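Local coordinates for ribose-phosphate pyrophosphokinase (Mycobacterium smegmatis, PDB 5MP7), which catalyses the synthesis of phosphoribosyl pyrophosphate by transferring the pyrophosphoryl group of ATP to the 1-hydroxyl of ribose 5-phosphate, with magnesium as cofactor, at the interface of chains A and B. Numbering follows the deposited sequence. Chains: chain A/B, Ribose-phosphate pyrophosphokinase.

The interface of chains A and B. Residues chain A 37-39, 41, 51, 53; chain B 244, 248.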
loop_
_atom_site.group_PDB
_atom_site.type_symbol
_atom_site.label_atom_id
_atom_site.label_comp_id
_atom_site.label_asym_id
_atom_site.label_seq_id
_atom_site.Cartn_x
_atom_site.Cartn_y
_atom_site.Cartn_z
ATOM N N ALA A 37 25.281 6.390 -13.400
ATOM C CA ALA A 37 24.552 5.135 -13.480
ATOM C C ALA A 37 24.660 4.391 -12.180
ATOM O O ALA A 37 25.726 4.297 -11.599
ATOM C CB ALA A 37 25.095 4.274 -14.618
ATOM N N GLN A 38 23.539 3.874 -11.721
ATOM C CA GLN A 38 23.531 3.061 -10.551
ATOM C C GLN A 38 22.336 2.159 -10.468
ATOM O O GLN A 38 21.305 2.427 -11.036
ATOM C CB GLN A 38 23.541 3.933 -9.337
ATOM C CG GLN A 38 22.335 4.820 -9.181
ATOM C CD GLN A 38 22.334 5.414 -7.791
ATOM O OE1 GLN A 38 22.127 4.731 -6.794
ATOM N NE2 GLN A 38 22.635 6.680 -7.725
ATOM N N THR A 39 22.525 1.035 -9.802
ATOM C CA THR A 39 21.466 0.074 -9.580
ATOM C C THR A 39 20.888 0.463 -8.230
ATOM O O THR A 39 21.632 0.511 -7.277
ATOM C CB THR A 39 22.045 -1.354 -9.514
ATOM O OG1 THR A 39 22.847 -1.614 -10.670
ATOM C CG2 THR A 39 20.934 -2.370 -9.422
ATOM N N ARG A 41 17.507 -0.639 -5.954
ATOM C CA ARG A 41 16.363 -1.559 -5.943
ATOM C C ARG A 41 16.136 -2.114 -4.552
ATOM O O ARG A 41 16.988 -2.032 -3.665
ATOM C CB ARG A 41 16.497 -2.675 -6.985
ATOM C CG ARG A 41 17.750 -3.482 -6.881
ATOM C CD ARG A 41 17.888 -4.290 -8.168
ATOM N NE ARG A 41 18.876 -5.337 -8.050
ATOM C CZ ARG A 41 19.663 -5.764 -9.042
ATOM N NH1 ARG A 41 19.596 -5.268 -10.291
ATOM N NH2 ARG A 41 20.553 -6.714 -8.783
ATOM N N ARG A 51 24.272 0.114 -5.899
ATOM C CA ARG A 51 25.592 -0.122 -6.484
ATOM C C ARG A 51 25.902 0.870 -7.608
ATOM O O ARG A 51 25.056 1.100 -8.454
ATOM C CB ARG A 51 25.650 -1.523 -7.051
ATOM C CG ARG A 51 27.057 -1.906 -7.507
ATOM C CD ARG A 51 27.069 -3.310 -8.028
ATOM N NE ARG A 51 26.071 -3.396 -9.080
ATOM C CZ ARG A 51 25.304 -4.448 -9.348
ATOM N NH1 ARG A 51 25.379 -5.583 -8.621
ATOM N NH2 ARG A 51 24.427 -4.352 -10.359
ATOM N N ASP A 53 27.591 2.017 -11.032
ATOM C CA ASP A 53 27.955 1.266 -12.216
ATOM C C ASP A 53 29.040 1.921 -13.064
ATOM O O ASP A 53 29.260 1.525 -14.201
ATOM C CB ASP A 53 26.696 0.938 -12.997
ATOM C CG ASP A 53 25.796 -0.069 -12.235
ATOM O OD1 ASP A 53 26.279 -0.938 -11.501
ATOM O OD2 ASP A 53 24.573 0.023 -12.358
ATOM N N ASN B 244 17.683 -3.503 -15.039
ATOM C CA ASN B 244 18.574 -2.644 -14.274
ATOM C C ASN B 244 19.174 -1.552 -15.159
ATOM O O ASN B 244 19.296 -0.406 -14.730
ATOM C CB ASN B 244 19.645 -3.534 -13.642
ATOM C CG ASN B 244 20.780 -2.791 -12.978
ATOM O OD1 ASN B 244 20.790 -1.560 -12.755
ATOM N ND2 ASN B 244 21.784 -3.586 -12.640
ATOM N N GLU B 248 18.573 2.472 -14.748
ATOM C CA GLU B 248 19.668 3.417 -14.788
ATOM C C GLU B 248 19.533 4.493 -15.837
ATOM O O GLU B 248 20.099 5.564 -15.679
ATOM C CB GLU B 248 20.970 2.701 -15.071
ATOM C CG GLU B 248 21.584 2.112 -13.841
ATOM C CD GLU B 248 22.765 1.230 -14.146
ATOM O OE1 GLU B 248 23.395 1.361 -15.228
ATOM O OE2 GLU B 248 23.028 0.368 -13.282
#
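Strand 38-42 of chain A, with A:Thr39 in extended conformation, meets the C-terminal part of helix 237-248 of chain B, where B:Asn244 and B:Glu248 stand one helical turn apart. In this class I PRPP synthetase, a homohexamer, the patch is a strand-against-helix subunit contact and illustrates how one hydroxyl can be shared across a subunit boundary. The side chains of A:Thr39 and B:Asn244 cross at about a right angle, and the amide presents both its polar atoms to the hydroxyl. OG1 of A:Thr39 lies 2.9 Å from the amide oxygen OD1 of B:Asn244 and 3.0 Å from the amide nitrogen ND2 of the same residue. Both count as hydrogen bonds by distance, but neither is straight: OG1 is tilted from the amide plane, and the C=O...OG1 angle is 97°. The amide reaches the strand with CG of B:Asn244 anti to its backbone N (chi1 171°). At the guanidinium edge of A:Arg51, NH2 lies in plane with ND2 of B:Asn244 at 3.6 Å; both are N-H groups, in proximity without a hydrogen bond. B:Glu248, with CG anti to its carbonyl carbon (chi1 -83°), extends across the start of the strand past A:Gln38, its CD 3.9 Å from CB of A:Ala37. Its carboxylate and that of A:Asp53 are modelled impossibly close, which makes doubtful a 2.9 Å hydrogen bond from OG1 of A:Thr39 to OD2 of A:Asp53; if real, OD1 and OD2 would compete for or share the hydroxyl hydrogen.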